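Local coordinates for protein 26S proteasome regulatory subunit RPN10 (PDB 2X5N) that protects ubiquitin chains against disassembly by deubiquitinating enzymes as a regulatory subunit of the 26S proteasome, thereby promoting protein degradation, at residues T5-D10 / V110-S115; N17-P22 / I170-Q175. One frame throughout, in Å; residues are numbered along the deposited sequence.

Contact 1: residues T5-D10 / V110-S115; sequences TMILID and VAFVGS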
# COMPACT_ATOMS: atom_id res chain seq x y z
N THR A 5 -0.19 -10.11 1.06
CA THR A 5 -0.28 -8.69 0.74
C THR A 5 0.96 -7.98 1.22
O THR A 5 1.30 -8.04 2.41
CB THR A 5 -1.51 -8.04 1.42
OG1 THR A 5 -2.71 -8.72 1.03
CG2 THR A 5 -1.66 -6.58 1.06
N MET A 6 1.62 -7.28 0.31
CA MET A 6 2.68 -6.36 0.69
C MET A 6 2.08 -4.97 0.83
O MET A 6 1.50 -4.45 -0.13
CB MET A 6 3.82 -6.32 -0.33
CG MET A 6 4.65 -7.61 -0.42
SD MET A 6 5.47 -8.06 1.11
CE MET A 6 6.48 -6.71 1.41
N ILE A 7 2.22 -4.40 2.02
CA ILE A 7 1.75 -3.06 2.33
C ILE A 7 2.94 -2.10 2.24
O ILE A 7 3.94 -2.29 2.91
CB ILE A 7 1.05 -2.98 3.72
CG1 ILE A 7 -0.13 -3.97 3.77
CG2 ILE A 7 0.60 -1.57 3.94
CD1 ILE A 7 -0.75 -4.19 5.12
N LEU A 8 2.82 -1.11 1.37
CA LEU A 8 3.88 -0.17 1.05
C LEU A 8 3.51 1.19 1.60
O LEU A 8 2.52 1.81 1.18
CB LEU A 8 4.05 -0.05 -0.46
CG LEU A 8 4.95 -1.11 -1.13
CD1 LEU A 8 4.55 -2.54 -0.75
CD2 LEU A 8 4.92 -0.95 -2.65
N ILE A 9 4.32 1.67 2.55
CA ILE A 9 4.10 2.97 3.16
C ILE A 9 5.02 4.01 2.55
O ILE A 9 6.16 3.73 2.19
CB ILE A 9 4.25 2.95 4.71
CG1 ILE A 9 5.64 2.49 5.19
CG2 ILE A 9 3.13 2.09 5.30
CD1 ILE A 9 5.81 2.71 6.64
N ASP A 10 4.47 5.21 2.40
CA ASP A 10 5.23 6.35 1.94
C ASP A 10 5.85 7.02 3.17
O ASP A 10 5.14 7.56 4.03
CB ASP A 10 4.30 7.29 1.15
CG ASP A 10 5.01 8.44 0.46
OD1 ASP A 10 6.13 8.81 0.87
OD2 ASP A 10 4.41 8.97 -0.50
N VAL A 110 -0.77 -3.28 -1.48
CA VAL A 110 -1.54 -2.10 -1.05
C VAL A 110 -0.53 -0.99 -0.80
O VAL A 110 0.31 -1.13 0.07
CB VAL A 110 -2.39 -2.35 0.21
CG1 VAL A 110 -3.10 -1.08 0.62
CG2 VAL A 110 -3.40 -3.44 -0.09
N ALA A 111 -0.57 0.07 -1.61
CA ALA A 111 0.43 1.12 -1.54
C ALA A 111 -0.19 2.47 -1.24
O ALA A 111 -1.20 2.85 -1.85
CB ALA A 111 1.20 1.21 -2.87
N PHE A 112 0.47 3.21 -0.36
CA PHE A 112 0.13 4.59 -0.08
C PHE A 112 0.99 5.52 -0.93
O PHE A 112 2.20 5.32 -1.04
CB PHE A 112 0.40 4.91 1.38
CG PHE A 112 -0.51 4.22 2.35
CD1 PHE A 112 -1.59 4.90 2.90
CD2 PHE A 112 -0.28 2.90 2.73
CE1 PHE A 112 -2.41 4.29 3.84
CE2 PHE A 112 -1.10 2.29 3.66
CZ PHE A 112 -2.16 2.99 4.23
N VAL A 113 0.36 6.53 -1.52
CA VAL A 113 1.07 7.55 -2.25
C VAL A 113 0.64 8.92 -1.73
O VAL A 113 -0.52 9.31 -1.86
CB VAL A 113 0.77 7.46 -3.76
CG1 VAL A 113 1.43 8.64 -4.52
CG2 VAL A 113 1.23 6.11 -4.32
N GLY A 114 1.59 9.62 -1.11
CA GLY A 114 1.38 10.97 -0.61
C GLY A 114 2.41 11.93 -1.15
O GLY A 114 2.62 13.01 -0.59
N SER A 115 2.99 11.56 -2.28
CA SER A 115 4.10 12.28 -2.87
C SER A 115 3.99 12.18 -4.39
O SER A 115 3.43 11.23 -4.92
CB SER A 115 5.41 11.64 -2.45
OG SER A 115 5.33 10.26 -2.69
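Leu8 and Ala111 face each other where strands 3-9 and 106-113 run side by side in the middle of the sheet of a von Willebrand factor A domain, an alpha/beta fold of the Rossmann type. The short strand segments are nearly parallel, their N-to-C directions 9° apart. Three backbone hydrogen bonds join them: Val110 N to Met6 O, Leu8 N to Val110 O (2.8 Å) and Phe112 N to Leu8 O (2.9 Å, N-H...O 171°). Weaker CA-H...O contacts, Ile7 CA to Val110 O and Ala111 CA to Leu8 O, fill in between.

Apolar contacts line both faces. Thr5, Ile7, Ile9, Val110 and Phe112 share one, where helix 24-42 packs on Thr5, Ile9 and Phe112. There the methyl Thr5 CG2 meets Val110 CG2 at 3.8 Å, and Ile7 CG2 comes up at the edge of the Phe112 ring. That ring has CG anti to its own carbonyl carbon (chi1 -69°), and its CD2 approaches Leu8 O in the ring plane at 3.4 Å. The carbonyl oxygen therefore meets a backbone N-H, a CA-H and an aromatic edge. On the other face Leu8 CB lies 3.9 Å from Ala111 CB, and Leu8 packs on Ile90 and Ala93 of helix 86-98.

Polar side-chain bonding begins where the strands end. Asp10 points its first side-chain bond toward the other segment; its OD1 is hydrogen-bonded to Ser12 OG, while Gln28 OE1 receives its backbone N-H. Asp10 OD2 is gripped twice, somewhat out of the carboxylate plane each time: Gly114 N reaches its anti side at 3.0 Å, and the hydroxyl of Ser115, in one of that residue's two conformers, donates to its syn side with OG 2.7 Å from OD2.

Contact 2: residues N17-P22 / I170-Q175; sequences NGDYIP and IPPSPQ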
# COMPACT_ATOMS: atom_id res chain seq x y z
N ASN A 17 3.51 16.41 6.66
CA ASN A 17 2.57 17.49 6.49
C ASN A 17 1.38 17.27 7.41
O ASN A 17 0.90 16.15 7.50
CB ASN A 17 2.17 17.39 5.03
CG ASN A 17 1.41 18.58 4.54
OD1 ASN A 17 0.64 19.19 5.27
ND2 ASN A 17 1.65 18.94 3.29
N GLY A 18 0.91 18.32 8.08
CA GLY A 18 -0.23 18.24 8.98
C GLY A 18 -1.60 18.42 8.34
O GLY A 18 -2.59 18.58 9.05
N ASP A 19 -1.67 18.37 7.02
CA ASP A 19 -2.97 18.45 6.35
C ASP A 19 -3.83 17.19 6.50
O ASP A 19 -5.02 17.23 6.14
CB ASP A 19 -2.84 18.88 4.88
CG ASP A 19 -2.06 17.92 4.00
OD1 ASP A 19 -1.40 16.99 4.50
OD2 ASP A 19 -2.11 18.13 2.77
N TYR A 20 -3.25 16.11 7.01
CA TYR A 20 -4.02 14.95 7.50
C TYR A 20 -3.66 14.80 8.97
O TYR A 20 -2.52 14.98 9.34
CB TYR A 20 -3.68 13.67 6.71
CG TYR A 20 -4.11 13.72 5.27
CD1 TYR A 20 -5.20 12.99 4.80
CD2 TYR A 20 -3.45 14.56 4.38
CE1 TYR A 20 -5.60 13.09 3.48
CE2 TYR A 20 -3.85 14.65 3.05
CZ TYR A 20 -4.92 13.92 2.62
OH TYR A 20 -5.30 14.03 1.31
N ILE A 21 -4.64 14.48 9.80
CA ILE A 21 -4.45 14.47 11.24
C ILE A 21 -3.80 13.17 11.68
O ILE A 21 -4.27 12.11 11.33
CB ILE A 21 -5.79 14.69 11.98
CG1 ILE A 21 -6.26 16.14 11.78
CG2 ILE A 21 -5.64 14.44 13.46
CD1 ILE A 21 -7.63 16.42 12.33
N PRO A 22 -2.70 13.25 12.45
CA PRO A 22 -1.96 14.45 12.85
C PRO A 22 -0.87 14.86 11.84
O PRO A 22 -0.50 16.03 11.76
CB PRO A 22 -1.34 14.03 14.18
CG PRO A 22 -1.08 12.55 13.98
CD PRO A 22 -2.23 12.05 13.16
N ILE A 170 -8.25 10.28 -1.24
CA ILE A 170 -8.86 10.94 -0.09
C ILE A 170 -8.22 12.30 0.07
O ILE A 170 -7.05 12.38 0.40
CB ILE A 170 -8.60 10.17 1.19
CG1 ILE A 170 -9.14 8.74 1.09
CG2 ILE A 170 -9.22 10.89 2.39
CD1 ILE A 170 -10.63 8.65 0.92
N PRO A 171 -8.97 13.38 -0.18
CA PRO A 171 -8.48 14.72 0.09
C PRO A 171 -8.20 15.08 1.52
O PRO A 171 -8.72 14.39 2.40
CB PRO A 171 -9.43 15.67 -0.64
CG PRO A 171 -10.50 14.80 -1.24
CD PRO A 171 -10.32 13.38 -0.74
N PRO A 172 -7.49 16.18 1.77
CA PRO A 172 -7.39 16.66 3.14
C PRO A 172 -8.70 16.84 3.85
O PRO A 172 -9.59 17.32 3.19
CB PRO A 172 -6.47 17.88 3.04
CG PRO A 172 -5.74 17.71 1.74
CD PRO A 172 -6.69 16.99 0.84
N SER A 173 -8.86 16.50 5.12
CA SER A 173 -10.11 16.77 5.79
C SER A 173 -9.89 16.71 7.28
O SER A 173 -8.83 16.28 7.72
CB SER A 173 -11.19 15.78 5.36
OG SER A 173 -11.24 14.64 6.20
N PRO A 174 -10.88 17.19 8.05
CA PRO A 174 -10.92 16.94 9.49
C PRO A 174 -11.04 15.55 10.07
O PRO A 174 -10.81 15.30 11.26
CB PRO A 174 -11.80 18.06 10.06
CG PRO A 174 -12.40 18.76 8.83
CD PRO A 174 -12.09 17.91 7.62
N GLN A 175 -11.48 14.65 9.20
CA GLN A 175 -11.76 13.27 9.60
C GLN A 175 -10.49 12.45 9.48
O GLN A 175 -9.51 12.89 8.92
CB GLN A 175 -12.90 12.68 8.77
CG GLN A 175 -14.22 13.46 8.95
CD GLN A 175 -15.46 12.69 8.54
OE1 GLN A 175 -15.38 11.64 7.91
NE2 GLN A 175 -16.62 13.23 8.89
O HOH W 1 -6.84 15.45 6.31
O HOH W 2 -7.24 13.78 8.01
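Tyr20 reaches across from segment 17-22 and gives its phenol proton to the carbonyl of Ile170, OH to O 2.6 Å, in the carbonyl plane and on a lone pair. The same hydroxyl accepts from Gly144 N, so two backbone groups fix it.

Apolar packing centres on Pro172. Its CA sits over one face of the Tyr20 ring, 4.1 Å from the centroid and displaced toward the rim, a CH-pi contact, and its CG approaches Tyr20 CE2 at 3.8 Å. Carbon also meets carbonyl oxygen in van der Waals contact: Pro172 CB at Asp19 O and, further out, Ile21 CD1 at Pro174 O (3.5 Å), with CD1 extended anti to CA (chi2 173°).

Water joins the two backbones. One molecule accepts from Ser173 N and lies 2.6 Å from both that atom and Asp19 O. A second accepts from Ile21 N and lies within hydrogen-bonding reach of Ser173 O and Gln175 O.

Local turns shape each loop. Asn17 OD1 accepts from Asp19 N in an Asx turn, and Ser173 OG accepts from Gln175 N in an ST turn; the Asp19 carboxylate forms a salt bridge with Arg24 at the start of helix 24-42.

The segments lie in the connections that leave parallel strands 3-9 and 166-170, so their meeting joins strand-to-helix loops at the C-terminal ends of the parallel strands in a Rossmann-like vWA fold.

Contact 1 is core, close to the centre of the chain with every touching residue buried; contact 2 is a surface contact, and the two centres lie about 17 Å apart. Strand 3-9 links them: it forms one side of contact 1, and the connection from it to helix 24-42 supplies segment 17-22. That helix packs on one face of contact 1 and also meets Tyr20 of contact 2. The chemistry follows location. Neighbouring strands in 5-10 / 110-115 bond backbone to backbone directly, with apolar faces and a carboxylate at the end, whereas the irregular loops of 17-22 / 170-175 rely on one phenol, prolines and bridging waters.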